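Local structure of fuculose-1-phosphate aldolase (4XXF) at residues 142-152 with 169-180. The protein belongs to the zinc-containing class II aldolases, whose fold is shared with the adducin N-terminal domain. Sequence-based numbering, arbitrary orientation.
Sequences AFYGDVALLGD and ALQQKKAIILQN
Parallel strands 147-150 and 175-178 pair at one margin of the central mixed sheet, joined by a right-handed beta-alpha-beta crossover through helix 163-170. Ala-148 bonds through both N and O to the residues flanking Ile-176, its bridge partner: its N donates to Ala-175 O (2.9 Å) and its O accepts from Ile-177 N (2.9 Å), while Leu-150 repeats the pattern with Ile-177 O and Gln-179 N. Under the crossover helix, the small Ala-148 lets its CB sit 3.5 Å from Ala-169 O, and Leu-150 CD1 reaches Ala-169 CB. Ile-176 CG1, anti to its backbone N (chi1 -177°), lies against Ala-148 CB at 3.8 Å and carries CD1 on to Leu-150 CB. On the other face Leu-149 CD1 meets Ile-177 CG2, and Val-147 CG2 reaches Ile-177 CG1. Within this class II aldolase fold, 147-150 is the outermost strand of the chain's sheet, and Lys-174, just before strand 175-178, ties down the turn 143-146 ahead of it. A long, bendable lysine suits the place: turning at chi3 and chi4 (58° and 70°), it passes CD beside the Phe-143 ring and brings NZ to Asp-146 OD2 (2.7 Å, a salt bridge to the anti lone pair) and Ala-142 O (2.8 Å). Gly-232 O also accepts from this buried ammonium, and Trp-196 adds a cation-pi contact.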
loop_
_atom_site.group_PDB
_atom_site.type_symbol
_atom_site.label_atom_id
_atom_site.label_comp_id
_atom_site.label_asym_id
_atom_site.label_seq_id
_atom_site.Cartn_x
_atom_site.Cartn_y
_atom_site.Cartn_z
ATOM N N ALA A 142 5.427 -6.589 -23.687
ATOM C CA ALA A 142 6.847 -6.886 -23.532
ATOM C C ALA A 142 7.080 -8.396 -23.399
ATOM O O ALA A 142 8.195 -8.884 -23.630
ATOM C CB ALA A 142 7.411 -6.151 -22.318
ATOM N N PHE A 143 6.024 -9.127 -23.038
ATOM C CA PHE A 143 6.096 -10.572 -22.806
ATOM C C PHE A 143 5.403 -11.400 -23.871
ATOM O O PHE A 143 5.342 -12.631 -23.758
ATOM C CB PHE A 143 5.495 -10.908 -21.443
ATOM C CG PHE A 143 6.196 -10.226 -20.313
ATOM C CD1 PHE A 143 7.434 -10.666 -19.885
ATOM C CD2 PHE A 143 5.646 -9.105 -19.718
ATOM C CE1 PHE A 143 8.096 -10.011 -18.865
ATOM C CE2 PHE A 143 6.304 -8.448 -18.694
ATOM C CZ PHE A 143 7.533 -8.892 -18.273
ATOM N N TYR A 144 4.888 -10.746 -24.904
ATOM C CA TYR A 144 4.201 -11.455 -25.980
ATOM C C TYR A 144 5.103 -12.498 -26.622
ATOM O O TYR A 144 6.163 -12.175 -27.140
ATOM C CB TYR A 144 3.704 -10.460 -27.026
ATOM C CG TYR A 144 3.173 -11.113 -28.271
ATOM C CD1 TYR A 144 1.959 -11.785 -28.255
ATOM C CD2 TYR A 144 3.892 -11.077 -29.446
ATOM C CE1 TYR A 144 1.471 -12.395 -29.387
ATOM C CE2 TYR A 144 3.411 -11.677 -30.582
ATOM C CZ TYR A 144 2.206 -12.334 -30.540
ATOM O OH TYR A 144 1.738 -12.936 -31.687
ATOM N N GLY A 145 4.681 -13.753 -26.542
ATOM C CA GLY A 145 5.447 -14.862 -27.082
ATOM C C GLY A 145 6.801 -15.069 -26.425
ATOM O O GLY A 145 7.634 -15.810 -26.960
ATOM N N ASP A 146 7.024 -14.448 -25.271
ATOM C CA ASP A 146 8.357 -14.447 -24.680
ATOM C C ASP A 146 8.346 -14.679 -23.178
ATOM O O ASP A 146 9.287 -14.293 -22.479
ATOM C CB ASP A 146 9.084 -13.131 -24.995
ATOM C CG ASP A 146 10.602 -13.297 -25.070
ATOM O OD1 ASP A 146 11.085 -14.371 -25.507
ATOM O OD2 ASP A 146 11.321 -12.344 -24.717
ATOM N N VAL A 147 7.285 -15.308 -22.670
ATOM C CA VAL A 147 7.259 -15.706 -21.269
ATOM C C VAL A 147 6.837 -17.171 -21.186
ATOM O O VAL A 147 5.881 -17.601 -21.842
ATOM C CB VAL A 147 6.334 -14.794 -20.400
ATOM C CG1 VAL A 147 4.910 -14.720 -20.950
ATOM C CG2 VAL A 147 6.336 -15.257 -18.949
ATOM N N ALA A 148 7.604 -17.944 -20.431
ATOM C CA ALA A 148 7.362 -19.368 -20.283
ATOM C C ALA A 148 6.492 -19.664 -19.069
ATOM O O ALA A 148 6.312 -18.831 -18.187
ATOM C CB ALA A 148 8.687 -20.112 -20.179
ATOM N N LEU A 149 5.958 -20.877 -19.041
ATOM C CA LEU A 149 5.179 -21.359 -17.915
ATOM C C LEU A 149 5.623 -22.766 -17.613
ATOM O O LEU A 149 5.547 -23.640 -18.474
ATOM C CB LEU A 149 3.674 -21.329 -18.215
ATOM C CG LEU A 149 2.733 -21.887 -17.131
ATOM C CD1 LEU A 149 2.829 -21.097 -15.824
ATOM C CD2 LEU A 149 1.288 -21.937 -17.636
ATOM N N LEU A 150 6.107 -22.984 -16.399
ATOM C CA LEU A 150 6.450 -24.325 -15.969
ATOM C C LEU A 150 5.353 -24.864 -15.069
ATOM O O LEU A 150 5.026 -24.249 -14.066
ATOM C CB LEU A 150 7.789 -24.338 -15.230
ATOM C CG LEU A 150 8.254 -25.716 -14.759
ATOM C CD1 LEU A 150 8.298 -26.701 -15.919
ATOM C CD2 LEU A 150 9.607 -25.612 -14.081
ATOM N N GLY A 151 4.783 -26.009 -15.428
ATOM C CA GLY A 151 3.734 -26.615 -14.628
ATOM C C GLY A 151 4.260 -27.436 -13.462
ATOM O O GLY A 151 3.782 -28.545 -13.214
ATOM N N ASP A 152 5.215 -26.862 -12.762
ATOM C CA ASP A 152 5.889 -27.473 -11.640
ATOM C C ASP A 152 5.091 -27.610 -10.340
ATOM O O ASP A 152 5.693 -27.660 -9.269
ATOM C CB ASP A 152 7.250 -26.827 -11.381
ATOM C CG ASP A 152 8.426 -27.849 -11.424
ATOM O OD1 ASP A 152 8.264 -28.935 -12.019
ATOM O OD2 ASP A 152 9.541 -27.560 -10.886
ATOM N N ALA A 169 12.644 -25.347 -19.591
ATOM C CA ALA A 169 11.352 -24.710 -19.807
ATOM C C ALA A 169 11.499 -23.265 -20.285
ATOM O O ALA A 169 10.704 -22.791 -21.096
ATOM C CB ALA A 169 10.519 -24.767 -18.535
ATOM N N LEU A 170 12.502 -22.561 -19.769
ATOM C CA LEU A 170 12.716 -21.158 -20.119
ATOM C C LEU A 170 13.070 -20.968 -21.592
ATOM O O LEU A 170 12.701 -19.969 -22.190
ATOM C CB LEU A 170 13.825 -20.558 -19.245
ATOM C CG LEU A 170 14.195 -19.091 -19.483
ATOM C CD1 LEU A 170 13.049 -18.176 -19.084
ATOM C CD2 LEU A 170 15.449 -18.732 -18.703
ATOM N N GLN A 171 13.784 -21.937 -22.154
ATOM C CA GLN A 171 14.282 -21.808 -23.520
ATOM C C GLN A 171 15.019 -20.468 -23.678
ATOM O O GLN A 171 15.824 -20.078 -22.834
ATOM C CB GLN A 171 13.128 -21.930 -24.530
ATOM C CG GLN A 171 12.252 -23.174 -24.341
ATOM C CD GLN A 171 11.143 -23.285 -25.379
ATOM O OE1 GLN A 171 10.802 -22.310 -26.050
ATOM N NE2 GLN A 171 10.575 -24.480 -25.512
ATOM N N GLN A 172 14.709 -19.738 -24.749
ATOM C CA GLN A 172 15.371 -18.455 -24.997
ATOM C C GLN A 172 14.533 -17.244 -24.561
ATOM O O GLN A 172 14.808 -16.113 -24.966
ATOM C CB GLN A 172 15.726 -18.324 -26.486
ATOM C CG GLN A 172 16.592 -19.459 -27.037
ATOM C CD GLN A 172 17.922 -19.574 -26.325
ATOM O OE1 GLN A 172 18.620 -18.582 -26.122
ATOM N NE2 GLN A 172 18.277 -20.794 -25.930
ATOM N N LYS A 173 13.526 -17.483 -23.730
ATOM C CA LYS A 173 12.587 -16.431 -23.333
ATOM C C LYS A 173 13.128 -15.553 -22.205
ATOM O O LYS A 173 14.099 -15.917 -21.550
ATOM C CB LYS A 173 11.251 -17.065 -22.955
ATOM C CG LYS A 173 10.600 -17.769 -24.161
ATOM C CD LYS A 173 9.228 -18.338 -23.855
ATOM C CE LYS A 173 8.574 -18.891 -25.115
ATOM N NZ LYS A 173 9.267 -20.123 -25.564
ATOM N N LYS A 174 12.520 -14.385 -22.003
ATOM C CA LYS A 174 13.039 -13.424 -21.024
ATOM C C LYS A 174 12.570 -13.701 -19.602
ATOM O O LYS A 174 13.126 -13.158 -18.646
ATOM C CB LYS A 174 12.650 -11.981 -21.385
ATOM C CG LYS A 174 11.143 -11.721 -21.421
ATOM C CD LYS A 174 10.813 -10.218 -21.402
ATOM C CE LYS A 174 11.439 -9.453 -22.553
ATOM N NZ LYS A 174 10.817 -9.791 -23.857
ATOM N N ALA A 175 11.552 -14.546 -19.460
ATOM C CA ALA A 175 10.936 -14.733 -18.149
ATOM C C ALA A 175 10.182 -16.037 -18.094
ATOM O O ALA A 175 9.805 -16.600 -19.126
ATOM C CB ALA A 175 10.003 -13.570 -17.820
ATOM N N ILE A 176 9.969 -16.524 -16.876
ATOM C CA ILE A 176 9.195 -17.733 -16.673
ATOM C C ILE A 176 8.336 -17.581 -15.415
ATOM O O ILE A 176 8.757 -17.024 -14.388
ATOM C CB ILE A 176 10.109 -18.997 -16.589
ATOM C CG1 ILE A 176 9.270 -20.274 -16.455
ATOM C CG2 ILE A 176 11.125 -18.875 -15.442
ATOM C CD1 ILE A 176 10.051 -21.554 -16.755
ATOM N N ILE A 177 7.098 -18.040 -15.529
ATOM C CA ILE A 177 6.204 -18.170 -14.387
ATOM C C ILE A 177 6.321 -19.598 -13.896
ATOM O O ILE A 177 6.041 -20.540 -14.635
ATOM C CB ILE A 177 4.758 -17.827 -14.766
ATOM C CG1 ILE A 177 4.710 -16.389 -15.292
ATOM C CG2 ILE A 177 3.823 -18.026 -13.580
ATOM C CD1 ILE A 177 3.334 -15.907 -15.682
ATOM N N LEU A 178 6.797 -19.743 -12.662
ATOM C CA LEU A 178 7.005 -21.042 -12.047
ATOM C C LEU A 178 5.789 -21.381 -11.205
ATOM O O LEU A 178 5.551 -20.745 -10.183
ATOM C CB LEU A 178 8.272 -21.026 -11.197
ATOM C CG LEU A 178 9.543 -20.579 -11.923
ATOM C CD1 LEU A 178 10.637 -20.264 -10.907
ATOM C CD2 LEU A 178 10.007 -21.644 -12.911
ATOM N N GLN A 179 5.017 -22.367 -11.639
ATOM C CA GLN A 179 3.767 -22.677 -10.957
ATOM C C GLN A 179 3.999 -22.960 -9.470
ATOM O O GLN A 179 4.952 -23.662 -9.095
ATOM C CB GLN A 179 3.079 -23.868 -11.624
ATOM C CG GLN A 179 1.692 -24.151 -11.102
ATOM C CD GLN A 179 1.092 -25.353 -11.777
ATOM O OE1 GLN A 179 0.903 -25.361 -12.994
ATOM N NE2 GLN A 179 0.802 -26.380 -11.001
ATOM N N ASN A 180 3.134 -22.374 -8.641
ATOM C CA ASN A 180 3.180 -22.534 -7.188
ATOM C C ASN A 180 4.470 -22.017 -6.573
ATOM O O ASN A 180 4.900 -22.515 -5.538
ATOM C CB ASN A 180 3.010 -24.000 -6.776
ATOM C CG ASN A 180 1.774 -24.649 -7.377
ATOM O OD1 ASN A 180 1.885 -25.613 -8.145
ATOM N ND2 ASN A 180 0.596 -24.145 -7.025
HETATM O O HOH W 1 13.483 -14.438 -27.015
#